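Fibronectin type III domain-containing protein (Simiduia agarivorans, PDB 6P2K) probably cleaves beta-1,4-glucan chains such as xyloglucan as a family GH74 glycoside hydrolase, this chain being its two-propeller part. Local coordinates at residues Val17-Ala22 / Phe335-Pro340; Ala27-Met32 / Val39-Asn44; Gly213-Pro218 / Pro268-Arg273; Asn354-Tyr359 / Asn373-Pro378; Pro331-Ala336 / Val349-Asn354. All coordinates share one frame; numbering follows the deposited sequence.

The first of the two beta-propellers can be read as seven four-stranded blades, the first beginning with strand 17-22 and the last ending with strand 368-373. Contact 1 sets the first strand of the last blade beside that of the first, which closes the ring; contact 3 is a similar junction between two other consecutive blades, its centre about 13 Å away. Contact 2 is a hairpin inside the first blade, sharing its sheet with contact 1. Contact 5 lies in the last blade and contact 4 where the chain leaves it, centres about 8 and 13 Å from contact 1. A zinc ion bound by Gln16 and Asp124 sits beside contacts 1 and 5, about 4 Å from the Gln18 side chain.

Contact 1 (Val17-Ala22 / Phe335-Pro340); sequences VQDVVA and FAHYTP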
# COMPACT_ATOMS: atom_id res chain seq x y z
N VAL B 17 25.96 34.60 -15.60
CA VAL B 17 26.71 34.61 -16.85
C VAL B 17 26.76 36.04 -17.37
O VAL B 17 25.74 36.73 -17.42
CB VAL B 17 26.07 33.67 -17.88
CG1 VAL B 17 26.86 33.70 -19.18
CG2 VAL B 17 25.99 32.25 -17.33
N GLN B 18 27.96 36.48 -17.75
CA GLN B 18 28.14 37.86 -18.20
C GLN B 18 27.83 38.04 -19.68
O GLN B 18 27.17 39.01 -20.06
CB GLN B 18 29.56 38.33 -17.90
CG GLN B 18 29.98 38.13 -16.46
CD GLN B 18 29.11 38.91 -15.49
OE1 GLN B 18 29.10 40.14 -15.50
NE2 GLN B 18 28.37 38.20 -14.65
N ASP B 19 28.28 37.11 -20.52
CA ASP B 19 28.09 37.25 -21.96
C ASP B 19 28.46 35.95 -22.66
O ASP B 19 29.21 35.13 -22.12
CB ASP B 19 28.93 38.41 -22.52
CG ASP B 19 28.33 39.00 -23.78
OD1 ASP B 19 27.21 38.58 -24.16
OD2 ASP B 19 28.97 39.88 -24.38
N VAL B 20 27.92 35.78 -23.86
CA VAL B 20 28.35 34.76 -24.80
C VAL B 20 28.55 35.45 -26.14
O VAL B 20 27.62 36.07 -26.66
CB VAL B 20 27.33 33.61 -24.93
CG1 VAL B 20 27.72 32.68 -26.07
CG2 VAL B 20 27.22 32.84 -23.62
N VAL B 21 29.76 35.36 -26.68
CA VAL B 21 30.16 36.13 -27.86
C VAL B 21 30.52 35.18 -28.99
O VAL B 21 31.35 34.28 -28.81
CB VAL B 21 31.34 37.06 -27.54
CG1 VAL B 21 31.63 37.97 -28.73
CG2 VAL B 21 31.05 37.89 -26.29
N ALA B 22 29.91 35.39 -30.15
CA ALA B 22 30.20 34.57 -31.31
C ALA B 22 31.44 35.07 -32.04
O ALA B 22 31.67 36.28 -32.15
CB ALA B 22 29.01 34.55 -32.27
N PHE B 335 21.82 39.16 -21.08
CA PHE B 335 22.49 39.50 -22.33
C PHE B 335 21.75 38.79 -23.45
O PHE B 335 21.10 37.77 -23.23
CB PHE B 335 23.98 39.09 -22.33
CG PHE B 335 24.20 37.61 -22.30
CD1 PHE B 335 24.17 36.86 -23.47
CD2 PHE B 335 24.45 36.96 -21.11
CE1 PHE B 335 24.37 35.50 -23.45
CE2 PHE B 335 24.65 35.59 -21.09
CZ PHE B 335 24.61 34.87 -22.26
N ALA B 336 21.88 39.34 -24.65
CA ALA B 336 21.23 38.74 -25.82
C ALA B 336 21.88 39.31 -27.07
O ALA B 336 21.93 40.53 -27.25
CB ALA B 336 19.73 39.02 -25.81
N HIS B 337 22.36 38.42 -27.94
CA HIS B 337 23.05 38.83 -29.15
C HIS B 337 22.55 38.04 -30.35
O HIS B 337 22.31 36.83 -30.25
CB HIS B 337 24.56 38.63 -29.02
CG HIS B 337 25.18 39.44 -27.92
ND1 HIS B 337 25.32 40.81 -27.99
CD2 HIS B 337 25.69 39.07 -26.72
CE1 HIS B 337 25.89 41.25 -26.88
NE2 HIS B 337 26.12 40.21 -26.10
N TYR B 338 22.39 38.73 -31.47
CA TYR B 338 22.20 38.06 -32.75
C TYR B 338 23.50 37.41 -33.19
O TYR B 338 24.59 37.84 -32.82
CB TYR B 338 21.73 39.05 -33.81
CG TYR B 338 20.33 39.61 -33.61
CD1 TYR B 338 19.21 38.82 -33.79
CD2 TYR B 338 20.15 40.94 -33.26
CE1 TYR B 338 17.94 39.34 -33.63
CE2 TYR B 338 18.88 41.47 -33.09
CZ TYR B 338 17.78 40.66 -33.28
OH TYR B 338 16.52 41.18 -33.12
N THR B 339 23.39 36.37 -34.01
CA THR B 339 24.58 35.77 -34.59
C THR B 339 25.12 36.66 -35.70
O THR B 339 24.37 37.40 -36.35
CB THR B 339 24.28 34.37 -35.15
OG1 THR B 339 23.24 34.45 -36.13
CG2 THR B 339 23.86 33.42 -34.03
N PRO B 340 26.43 36.63 -35.93
CA PRO B 340 27.00 37.39 -37.06
C PRO B 340 26.46 36.88 -38.39
O PRO B 340 25.90 35.79 -38.50
CB PRO B 340 28.51 37.13 -36.94
CG PRO B 340 28.72 36.69 -35.52
CD PRO B 340 27.47 35.98 -35.11
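Asp19 OD1 takes two bent, weak hydrogen bonds, one from His337 NE2 at 2.8 Å and one from Val20 N at 2.9 Å. The carboxylate oxygen meets the imidazole at its edge, in the ring plane, the two flat groups turned 44° apart. His337 has a firmer partner on its other nitrogen: ND1 is bonded to Glu269 OE1, so the ring is held between two acidic side chains. Phe335 CG sits between its backbone N and carbonyl carbon (chi1 67°), and from there one face of the ring presses on the backbone of 17-22, with Asp19 CA 3.8 Å from the ring centroid in a CH-pi contact. Val17 CG1 comes to 3.5 Å from Phe335 CE2, and Val20 CG2 approaches Phe335 CZ at 3.6 Å. An alanine at Phe335 would probably leave a gap beneath Val17 and Val20 and take away the surface that backs the Asp19 backbone. Ala22 CB rests 3.5 Å from Pro340 CD. Gln18 and Asp19 both face Ala33 in a classic beta bulge. The two segments run only 8° apart, strand 17-22 beside strand 336-338 of the last blade, where the propeller ring closes.

Contact 2 (Ala27-Met32 / Val39-Asn44); sequences ANVVYM and VYKSTN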
# COMPACT_ATOMS: atom_id res chain seq x y z
N ALA B 27 31.74 30.03 -37.83
CA ALA B 27 30.44 29.62 -37.31
C ALA B 27 30.61 28.50 -36.29
O ALA B 27 31.49 27.64 -36.42
CB ALA B 27 29.53 29.18 -38.45
N ASN B 28 29.76 28.53 -35.26
CA ASN B 28 29.72 27.59 -34.14
C ASN B 28 30.86 27.79 -33.15
O ASN B 28 30.99 26.99 -32.21
CB ASN B 28 29.70 26.13 -34.62
CG ASN B 28 28.55 25.84 -35.57
OD1 ASN B 28 27.41 26.20 -35.29
ND2 ASN B 28 28.85 25.21 -36.70
N VAL B 29 31.66 28.84 -33.30
CA VAL B 29 32.72 29.17 -32.35
C VAL B 29 32.23 30.32 -31.47
O VAL B 29 31.93 31.41 -31.96
CB VAL B 29 34.03 29.55 -33.06
CG1 VAL B 29 35.06 30.00 -32.04
CG2 VAL B 29 34.55 28.35 -33.83
N VAL B 30 32.13 30.06 -30.16
CA VAL B 30 31.63 31.04 -29.20
C VAL B 30 32.49 31.03 -27.95
O VAL B 30 33.11 30.02 -27.60
CB VAL B 30 30.15 30.78 -28.82
CG1 VAL B 30 29.23 31.05 -29.99
CG2 VAL B 30 29.98 29.34 -28.33
N TYR B 31 32.52 32.18 -27.28
CA TYR B 31 33.22 32.35 -26.01
C TYR B 31 32.21 32.78 -24.95
O TYR B 31 31.29 33.55 -25.24
CB TYR B 31 34.34 33.37 -26.13
CG TYR B 31 35.44 32.93 -27.07
CD1 TYR B 31 35.34 33.14 -28.44
CD2 TYR B 31 36.56 32.27 -26.59
CE1 TYR B 31 36.34 32.72 -29.29
CE2 TYR B 31 37.56 31.85 -27.44
CZ TYR B 31 37.45 32.08 -28.79
OH TYR B 31 38.44 31.65 -29.63
N MET B 32 32.38 32.26 -23.74
CA MET B 32 31.49 32.59 -22.63
C MET B 32 32.28 33.30 -21.54
O MET B 32 33.36 32.85 -21.15
CB MET B 32 30.82 31.34 -22.06
CG MET B 32 29.73 31.67 -21.04
SD MET B 32 30.27 31.42 -19.34
CE MET B 32 30.33 29.64 -19.33
N VAL B 39 37.31 32.76 -19.18
CA VAL B 39 36.64 32.60 -20.47
C VAL B 39 36.59 31.12 -20.83
O VAL B 39 37.61 30.42 -20.75
CB VAL B 39 37.36 33.39 -21.58
CG1 VAL B 39 36.75 33.09 -22.94
CG2 VAL B 39 37.30 34.88 -21.28
N TYR B 40 35.40 30.64 -21.21
CA TYR B 40 35.23 29.32 -21.80
C TYR B 40 35.09 29.45 -23.32
O TYR B 40 34.59 30.45 -23.83
CB TYR B 40 34.00 28.61 -21.25
CG TYR B 40 34.08 28.18 -19.81
CD1 TYR B 40 33.64 29.02 -18.79
CD2 TYR B 40 34.56 26.92 -19.46
CE1 TYR B 40 33.69 28.62 -17.47
CE2 TYR B 40 34.61 26.51 -18.14
CZ TYR B 40 34.18 27.37 -17.15
OH TYR B 40 34.22 26.97 -15.84
N LYS B 41 35.50 28.40 -24.02
CA LYS B 41 35.43 28.34 -25.48
C LYS B 41 34.66 27.10 -25.91
O LYS B 41 34.69 26.06 -25.24
CB LYS B 41 36.84 28.31 -26.08
CG LYS B 41 36.90 28.34 -27.60
CD LYS B 41 38.34 28.21 -28.10
CE LYS B 41 38.41 28.33 -29.62
NZ LYS B 41 39.76 28.75 -30.09
N SER B 42 33.95 27.22 -27.03
CA SER B 42 33.28 26.08 -27.64
C SER B 42 33.34 26.22 -29.15
O SER B 42 33.14 27.31 -29.68
CB SER B 42 31.81 25.99 -27.18
OG SER B 42 31.03 25.31 -28.15
N THR B 43 33.62 25.11 -29.83
CA THR B 43 33.63 25.08 -31.29
C THR B 43 32.47 24.29 -31.88
O THR B 43 32.47 24.02 -33.09
CB THR B 43 34.96 24.52 -31.81
OG1 THR B 43 35.05 23.13 -31.49
CG2 THR B 43 36.14 25.27 -31.21
N ASN B 44 31.49 23.92 -31.07
CA ASN B 44 30.29 23.24 -31.56
C ASN B 44 29.04 23.99 -31.11
O ASN B 44 28.00 23.38 -30.81
CB ASN B 44 30.25 21.78 -31.12
CG ASN B 44 30.53 21.61 -29.63
OD1 ASN B 44 30.39 22.54 -28.84
ND2 ASN B 44 30.93 20.40 -29.25
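A beta hairpin, strands 30-34 and 39-42, forms the middle of the first propeller blade, and Val30 with Ser42 and Met32 with Tyr40 are its antiparallel hydrogen-bonded pairs. Val30 N gives to Ser42 O at 3.0 Å and Val30 O accepts from Ser42 N; the second pair repeats this, Met32 N reaching Tyr40 O at 2.9 Å and Tyr40 N returning to Met32 O. Between them Tyr31 and Lys41 make the non-hydrogen-bonded pair. Their side chains lie side by side and point the same way: the lysine is extended throughout, with CG anti to the backbone N (chi1 -176°), and Lys41 CG passes 3.6 Å from Tyr31 CE2. Lys41 NZ makes a weak bond to Tyr31 OH at 3.2 Å, while its stronger partner is Gly87 O. The edge of the tyrosine ring meets Val39, CD2 of Tyr31 being 3.7 Å from Val39 CG1. Where the strand ends, Ser42 OG donates to Asn44 OD1 and is also bonded to Gly46 N. On the face shared by Val30 and Ser42, the bent Met32 chain makes a Met-aromatic contact with Tyr40: SD lies obliquely, 5.4 Å from the ring centroid, and Met32 CE comes to 3.4 Å from Tyr40 CD1.

Contact 3 (Gly213-Pro218 / Pro268-Arg273); sequences GIALSP and PEVDPR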
# COMPACT_ATOMS: atom_id res chain seq x y z
N GLY B 213 23.01 51.53 -22.59
CA GLY B 213 23.31 50.82 -23.81
C GLY B 213 22.66 51.47 -25.02
O GLY B 213 21.59 52.07 -24.94
N ILE B 214 23.33 51.34 -26.17
CA ILE B 214 22.84 51.89 -27.42
C ILE B 214 22.93 50.83 -28.50
O ILE B 214 23.67 49.85 -28.39
CB ILE B 214 23.61 53.14 -27.87
CG1 ILE B 214 25.09 52.80 -28.04
CG2 ILE B 214 23.41 54.28 -26.89
CD1 ILE B 214 25.95 53.99 -28.24
N ALA B 215 22.16 51.05 -29.56
CA ALA B 215 22.21 50.22 -30.75
C ALA B 215 22.09 51.11 -31.97
O ALA B 215 21.36 52.11 -31.95
CB ALA B 215 21.10 49.16 -30.75
N LEU B 216 22.80 50.76 -33.03
CA LEU B 216 22.82 51.54 -34.26
C LEU B 216 22.47 50.63 -35.42
O LEU B 216 23.01 49.53 -35.54
CB LEU B 216 24.20 52.18 -34.47
CG LEU B 216 24.45 52.88 -35.80
CD1 LEU B 216 23.52 54.06 -35.96
CD2 LEU B 216 25.90 53.33 -35.87
N SER B 217 21.55 51.09 -36.26
CA SER B 217 21.18 50.33 -37.44
C SER B 217 22.36 50.23 -38.40
O SER B 217 23.16 51.16 -38.51
CB SER B 217 19.98 50.97 -38.14
OG SER B 217 19.72 50.35 -39.38
N PRO B 218 22.50 49.10 -39.10
CA PRO B 218 23.66 48.91 -40.00
C PRO B 218 23.86 50.03 -41.00
O PRO B 218 25.01 50.32 -41.36
CB PRO B 218 23.33 47.59 -40.69
CG PRO B 218 22.55 46.83 -39.68
CD PRO B 218 21.73 47.85 -38.93
N PRO B 268 20.31 47.31 -25.93
CA PRO B 268 19.61 47.04 -27.18
C PRO B 268 20.60 46.68 -28.27
O PRO B 268 21.77 47.08 -28.23
CB PRO B 268 18.88 48.35 -27.48
CG PRO B 268 19.71 49.39 -26.81
CD PRO B 268 20.21 48.74 -25.55
N GLU B 269 20.14 45.92 -29.26
CA GLU B 269 21.01 45.47 -30.33
C GLU B 269 20.20 45.32 -31.61
O GLU B 269 19.12 44.72 -31.60
CB GLU B 269 21.69 44.14 -29.97
CG GLU B 269 22.55 43.56 -31.07
CD GLU B 269 23.35 42.36 -30.61
OE1 GLU B 269 24.01 42.44 -29.55
OE2 GLU B 269 23.31 41.32 -31.31
N VAL B 270 20.73 45.86 -32.71
CA VAL B 270 20.09 45.75 -34.02
C VAL B 270 20.67 44.56 -34.75
O VAL B 270 21.90 44.37 -34.79
CB VAL B 270 20.28 47.04 -34.83
CG1 VAL B 270 19.53 46.94 -36.15
CG2 VAL B 270 19.81 48.25 -34.04
N ASP B 271 19.80 43.74 -35.33
CA ASP B 271 20.21 42.63 -36.17
C ASP B 271 21.08 43.15 -37.31
O ASP B 271 20.64 44.02 -38.07
CB ASP B 271 18.96 41.92 -36.72
CG ASP B 271 19.28 40.65 -37.50
OD1 ASP B 271 20.47 40.36 -37.77
OD2 ASP B 271 18.33 39.91 -37.84
N PRO B 272 22.32 42.67 -37.45
CA PRO B 272 23.17 43.13 -38.56
C PRO B 272 22.58 42.81 -39.92
O PRO B 272 23.07 43.34 -40.93
CB PRO B 272 24.49 42.39 -38.34
CG PRO B 272 24.12 41.20 -37.52
CD PRO B 272 23.01 41.66 -36.62
N ARG B 273 21.55 41.97 -39.99
CA ARG B 273 20.86 41.69 -41.23
C ARG B 273 19.92 42.82 -41.65
O ARG B 273 19.54 42.90 -42.83
CB ARG B 273 20.08 40.38 -41.11
CG ARG B 273 20.97 39.16 -41.01
CD ARG B 273 20.31 38.03 -40.23
NE ARG B 273 21.25 36.93 -39.99
CZ ARG B 273 22.12 36.90 -38.98
NH1 ARG B 273 22.18 37.89 -38.11
NH2 ARG B 273 22.94 35.86 -38.84
O HOH W 1 23.44 47.41 -33.11
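Ala215 points its methyl group toward the backbone opposite, where CB sits 3.3 Å from Pro268 O. The same carbon touches the next inward-facing side chain, Ala215 CB lying 3.6 Å from Val270 CG2. With Val270 CG1 anti to the backbone N (chi1 -176°), that branch lies against Pro218, 3.7 Å from its CD, while CG2 faces Ala215. At the start of the contact the Pro268 ring packs on the backbone of Gly213, with Pro268 CD 3.7 Å from Gly213 O. The backbone angles of Gly213 call for glycine: a CB there would jam against the carbonyl oxygen of the residue before and be tight on Pro268 as well.

Polar groups of the two strands are joined through water. One molecule donates to Leu216 O at 3.3 Å and accepts from Val270 N at 3.1 Å. Strands 210-216 and 265-270 are the first strands of two consecutive propeller blades, and their segments 213-216 and 268-270 run 11° apart. Each strand pairs within its own sheet: Ala215 with Tyr224, and Glu269 with Leu282.

Further out, Asp271 fixes the turn after Val270. Its OD1 accepts from Arg273 N in an Asx turn and also from Arg273 NH1 in a salt bridge of 3.0 Å; NH1 meets it on the syn side near the carboxylate plane, whereas the backbone N comes from well above that plane, on the other side. Asp271 OD2 is paired with Arg347. Glu269 turns to the other side of its strand, where its OE2 binds Tyr338 N of the last blade.

Contact 4 (Asn354-Tyr359 / Asn373-Pro378); sequences NQTMYY and NKYSTP
Met357 and Lys374 are joined by the backbone hydrogen bond of the contact, Lys374 N to Met357 O at 3.0 Å, just past the antiparallel non-hydrogen-bonded pair of Tyr358 and Asn373. Asn373 then fixes the bend in its own segment: its OD1 accepts from Tyr375 N at 2.9 Å, an Asx turn, and from Ser376 N, which extends it to an Asx motif, and its ND2 donates to Ser376 OG. Aromatic contacts centre on Tyr375, whose CG lies between the backbone N and the carbonyl carbon (chi1 73°), 3.9 Å from Thr356 CB. Thr356 CG2 stands over the middle of one face, 3.4 Å from the ring centroid in a CH-pi contact, while Ser376 OG lies over the opposite face near the rim. The Tyr358 ring approaches obliquely, planes 51° apart, with its CE1 3.6 Å from Tyr375 CE1. Apolar packing brings Met357 CE to 3.8 Å from Tyr375 CB. The amine of Lys374 leads off to Asn45 O and Glu47 of the first blade. Both phenol groups are tied to backbone carbonyls, Tyr358 OH to Asp322 O and Tyr375 OH to Ile323 O. With its faces covered and its hydroxyl bound, the Tyr375 ring is likely to be fixed in rotation as the chain leaves the last blade.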
# COMPACT_ATOMS: atom_id res chain seq x y z
N ASN B 354 19.79 33.43 -16.77
CA ASN B 354 20.57 34.22 -15.80
C ASN B 354 21.88 33.50 -15.50
O ASN B 354 22.96 34.07 -15.65
CB ASN B 354 19.84 34.49 -14.48
CG ASN B 354 20.68 35.30 -13.51
OD1 ASN B 354 21.27 34.76 -12.58
ND2 ASN B 354 20.75 36.61 -13.74
N GLN B 355 21.79 32.24 -15.06
CA GLN B 355 22.96 31.44 -14.72
C GLN B 355 23.33 30.45 -15.81
O GLN B 355 24.11 29.52 -15.56
CB GLN B 355 22.73 30.69 -13.41
CG GLN B 355 22.13 31.51 -12.28
CD GLN B 355 22.03 30.72 -10.98
OE1 GLN B 355 22.52 31.16 -9.94
NE2 GLN B 355 21.40 29.55 -11.04
N THR B 356 22.79 30.61 -17.02
CA THR B 356 22.81 29.56 -18.02
C THR B 356 23.26 30.13 -19.37
O THR B 356 23.57 31.32 -19.50
CB THR B 356 21.42 28.91 -18.14
OG1 THR B 356 20.45 29.92 -18.45
CG2 THR B 356 21.04 28.24 -16.83
N MET B 357 23.30 29.26 -20.37
CA MET B 357 23.58 29.65 -21.75
C MET B 357 22.56 28.99 -22.65
O MET B 357 22.35 27.77 -22.57
CB MET B 357 25.01 29.25 -22.17
CG MET B 357 26.11 29.83 -21.30
SD MET B 357 26.48 28.81 -19.86
CE MET B 357 27.35 27.45 -20.63
N TYR B 358 21.92 29.78 -23.51
CA TYR B 358 20.85 29.31 -24.37
C TYR B 358 21.05 29.85 -25.77
O TYR B 358 21.45 31.00 -25.95
CB TYR B 358 19.48 29.74 -23.84
CG TYR B 358 18.89 28.78 -22.82
CD1 TYR B 358 19.23 28.87 -21.48
CD2 TYR B 358 18.00 27.79 -23.21
CE1 TYR B 358 18.70 27.99 -20.55
CE2 TYR B 358 17.46 26.91 -22.29
CZ TYR B 358 17.81 27.02 -20.97
OH TYR B 358 17.28 26.15 -20.05
N TYR B 359 20.75 29.02 -26.77
CA TYR B 359 20.82 29.42 -28.17
C TYR B 359 19.49 29.14 -28.85
O TYR B 359 18.89 28.08 -28.65
CB TYR B 359 21.94 28.68 -28.91
CG TYR B 359 21.99 29.01 -30.39
CD1 TYR B 359 22.60 30.16 -30.85
CD2 TYR B 359 21.40 28.16 -31.32
CE1 TYR B 359 22.65 30.46 -32.19
CE2 TYR B 359 21.43 28.46 -32.67
CZ TYR B 359 22.06 29.61 -33.10
OH TYR B 359 22.09 29.90 -34.44
N ASN B 373 19.04 24.29 -24.97
CA ASN B 373 19.81 24.30 -23.74
C ASN B 373 21.29 24.07 -24.07
O ASN B 373 21.65 23.02 -24.60
CB ASN B 373 19.26 23.21 -22.80
CG ASN B 373 20.15 22.92 -21.59
OD1 ASN B 373 21.24 23.47 -21.42
ND2 ASN B 373 19.65 22.04 -20.73
N LYS B 374 22.14 25.05 -23.74
CA LYS B 374 23.56 24.98 -24.05
C LYS B 374 24.42 25.04 -22.79
O LYS B 374 25.57 25.49 -22.83
CB LYS B 374 23.97 26.10 -25.01
CG LYS B 374 23.28 26.04 -26.37
CD LYS B 374 23.77 24.84 -27.18
CE LYS B 374 23.19 24.86 -28.59
NZ LYS B 374 23.97 23.99 -29.50
N TYR B 375 23.89 24.59 -21.66
CA TYR B 375 24.68 24.54 -20.43
C TYR B 375 24.67 23.18 -19.74
O TYR B 375 25.61 22.89 -19.00
CB TYR B 375 24.21 25.62 -19.43
CG TYR B 375 22.88 25.38 -18.75
CD1 TYR B 375 21.68 25.65 -19.40
CD2 TYR B 375 22.82 24.90 -17.44
CE1 TYR B 375 20.46 25.44 -18.77
CE2 TYR B 375 21.61 24.69 -16.81
CZ TYR B 375 20.43 24.96 -17.47
OH TYR B 375 19.23 24.76 -16.84
N SER B 376 23.67 22.34 -19.98
CA SER B 376 23.60 21.04 -19.33
C SER B 376 22.93 20.05 -20.27
O SER B 376 22.22 20.43 -21.20
CB SER B 376 22.84 21.12 -18.00
OG SER B 376 21.56 21.71 -18.17
N THR B 377 23.17 18.77 -20.01
CA THR B 377 22.71 17.69 -20.88
C THR B 377 21.80 16.75 -20.10
O THR B 377 22.23 16.21 -19.06
CB THR B 377 23.90 16.93 -21.46
OG1 THR B 377 24.81 17.86 -22.05
CG2 THR B 377 23.44 15.93 -22.52
N PRO B 378 20.58 16.50 -20.55
CA PRO B 378 19.70 15.58 -19.82
C PRO B 378 20.14 14.14 -19.99
O PRO B 378 20.65 13.74 -21.04
CB PRO B 378 18.33 15.82 -20.46
CG PRO B 378 18.66 16.21 -21.87
CD PRO B 378 19.94 17.02 -21.78

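Contact 5 (Pro331-Ala336 / Val349-Asn354); sequences PNARFA and VWSTTN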
# COMPACT_ATOMS: atom_id res chain seq x y z
N PRO B 331 12.77 33.63 -18.11
CA PRO B 331 14.19 33.93 -18.25
C PRO B 331 14.47 35.39 -17.89
O PRO B 331 13.69 36.28 -18.20
CB PRO B 331 14.47 33.66 -19.74
CG PRO B 331 13.30 32.87 -20.23
CD PRO B 331 12.14 33.27 -19.39
N ASN B 332 15.60 35.60 -17.22
CA ASN B 332 16.17 36.94 -17.08
C ASN B 332 17.29 37.03 -18.12
O ASN B 332 18.41 36.57 -17.89
CB ASN B 332 16.69 37.20 -15.67
CG ASN B 332 17.71 38.33 -15.61
OD1 ASN B 332 18.81 38.17 -15.10
ND2 ASN B 332 17.33 39.48 -16.16
N ALA B 333 16.97 37.62 -19.27
CA ALA B 333 17.92 37.71 -20.38
C ALA B 333 18.84 38.90 -20.15
O ALA B 333 18.68 39.98 -20.72
CB ALA B 333 17.17 37.82 -21.71
N ARG B 334 19.84 38.69 -19.28
CA ARG B 334 20.78 39.75 -18.94
C ARG B 334 21.83 39.97 -20.02
O ARG B 334 22.67 40.87 -19.88
CB ARG B 334 21.46 39.46 -17.60
CG ARG B 334 21.94 38.04 -17.40
CD ARG B 334 22.79 37.92 -16.15
NE ARG B 334 24.02 38.71 -16.23
CZ ARG B 334 24.25 39.83 -15.55
NH1 ARG B 334 23.32 40.31 -14.73
NH2 ARG B 334 25.39 40.48 -15.69
N PHE B 335 21.82 39.16 -21.08
CA PHE B 335 22.49 39.50 -22.33
C PHE B 335 21.75 38.79 -23.45
O PHE B 335 21.10 37.77 -23.23
CB PHE B 335 23.98 39.09 -22.33
CG PHE B 335 24.20 37.61 -22.30
CD1 PHE B 335 24.17 36.86 -23.47
CD2 PHE B 335 24.45 36.96 -21.11
CE1 PHE B 335 24.37 35.50 -23.45
CE2 PHE B 335 24.65 35.59 -21.09
CZ PHE B 335 24.61 34.87 -22.26
N ALA B 336 21.88 39.34 -24.65
CA ALA B 336 21.23 38.74 -25.82
C ALA B 336 21.88 39.31 -27.07
O ALA B 336 21.93 40.53 -27.25
CB ALA B 336 19.73 39.02 -25.81
N VAL B 349 20.08 33.55 -31.95
CA VAL B 349 20.21 34.43 -30.80
C VAL B 349 20.87 33.65 -29.67
O VAL B 349 20.48 32.52 -29.36
CB VAL B 349 18.84 34.97 -30.33
CG1 VAL B 349 18.98 35.73 -29.02
CG2 VAL B 349 18.22 35.87 -31.40
N TRP B 350 21.89 34.26 -29.06
CA TRP B 350 22.52 33.74 -27.85
C TRP B 350 22.03 34.56 -26.65
O TRP B 350 22.09 35.79 -26.69
CB TRP B 350 24.04 33.82 -27.95
CG TRP B 350 24.68 32.60 -28.52
CD1 TRP B 350 25.19 32.45 -29.79
CD2 TRP B 350 24.89 31.35 -27.86
NE1 TRP B 350 25.70 31.18 -29.94
CE2 TRP B 350 25.52 30.49 -28.77
CE3 TRP B 350 24.59 30.87 -26.57
CZ2 TRP B 350 25.87 29.18 -28.45
CZ3 TRP B 350 24.94 29.57 -26.25
CH2 TRP B 350 25.57 28.74 -27.18
N SER B 351 21.56 33.88 -25.61
CA SER B 351 21.05 34.57 -24.43
C SER B 351 21.13 33.63 -23.23
O SER B 351 21.88 32.65 -23.25
CB SER B 351 19.62 35.08 -24.69
OG SER B 351 19.15 35.84 -23.58
N THR B 352 20.35 33.92 -22.18
CA THR B 352 20.46 33.21 -20.91
C THR B 352 19.17 33.37 -20.11
O THR B 352 18.39 34.29 -20.35
CB THR B 352 21.64 33.75 -20.09
OG1 THR B 352 21.71 33.07 -18.83
CG2 THR B 352 21.47 35.24 -19.84
N THR B 353 18.97 32.46 -19.16
CA THR B 353 17.92 32.66 -18.15
C THR B 353 18.45 33.31 -16.88
O THR B 353 17.65 33.66 -16.01
CB THR B 353 17.22 31.34 -17.79
OG1 THR B 353 18.15 30.43 -17.19
CG2 THR B 353 16.58 30.71 -19.02
N ASN B 354 19.79 33.43 -16.77
CA ASN B 354 20.57 34.22 -15.80
C ASN B 354 21.88 33.50 -15.50
O ASN B 354 22.96 34.07 -15.65
CB ASN B 354 19.84 34.49 -14.48
CG ASN B 354 20.68 35.30 -13.51
OD1 ASN B 354 21.27 34.76 -12.58
ND2 ASN B 354 20.75 36.61 -13.74
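Ser351 OG donates to Phe335 O at 2.8 Å, in the plane of that carbonyl, at one end of the last blade of the propeller, where the loop before strand 336-338 folds against the end of its neighbour, strand 348-351, and the residues after it. Two more hydrogen bonds hold the loop farther along. Asn332 N reaches Thr353 O at 3.1 Å from well above the carbonyl plane, and Asn354 ND2 gives to Asn332 OD1 at 2.8 Å, the amides 32° apart. Thr352 OG1, anti to the backbone N (chi1 178°), accepts from Asn354 N in an ST turn, and it also bonds Thr356 O. A CA-H...O contact runs from Ala336 CA to Trp350 O at 3.2 Å. Apolar packing pairs Pro331 CB with Thr353 CG2 at 3.7 Å. Thr352 and Phe335 cross at about a right angle, methyl CG2 of the threonine being 3.4 Å from Phe335 CE2, and Phe335 CE1 lies 3.6 Å from Ser351 CA. A serine in place of Phe335 would probably strip Thr352 CG2 of its aromatic partner and open a gap beside the backbone of Ser351. The guanidinium of Arg334 bonds Val17 O and Asp123, near zinc ligand Gln16, and its aliphatic CG lies 3.7 Å from Thr352 CG2.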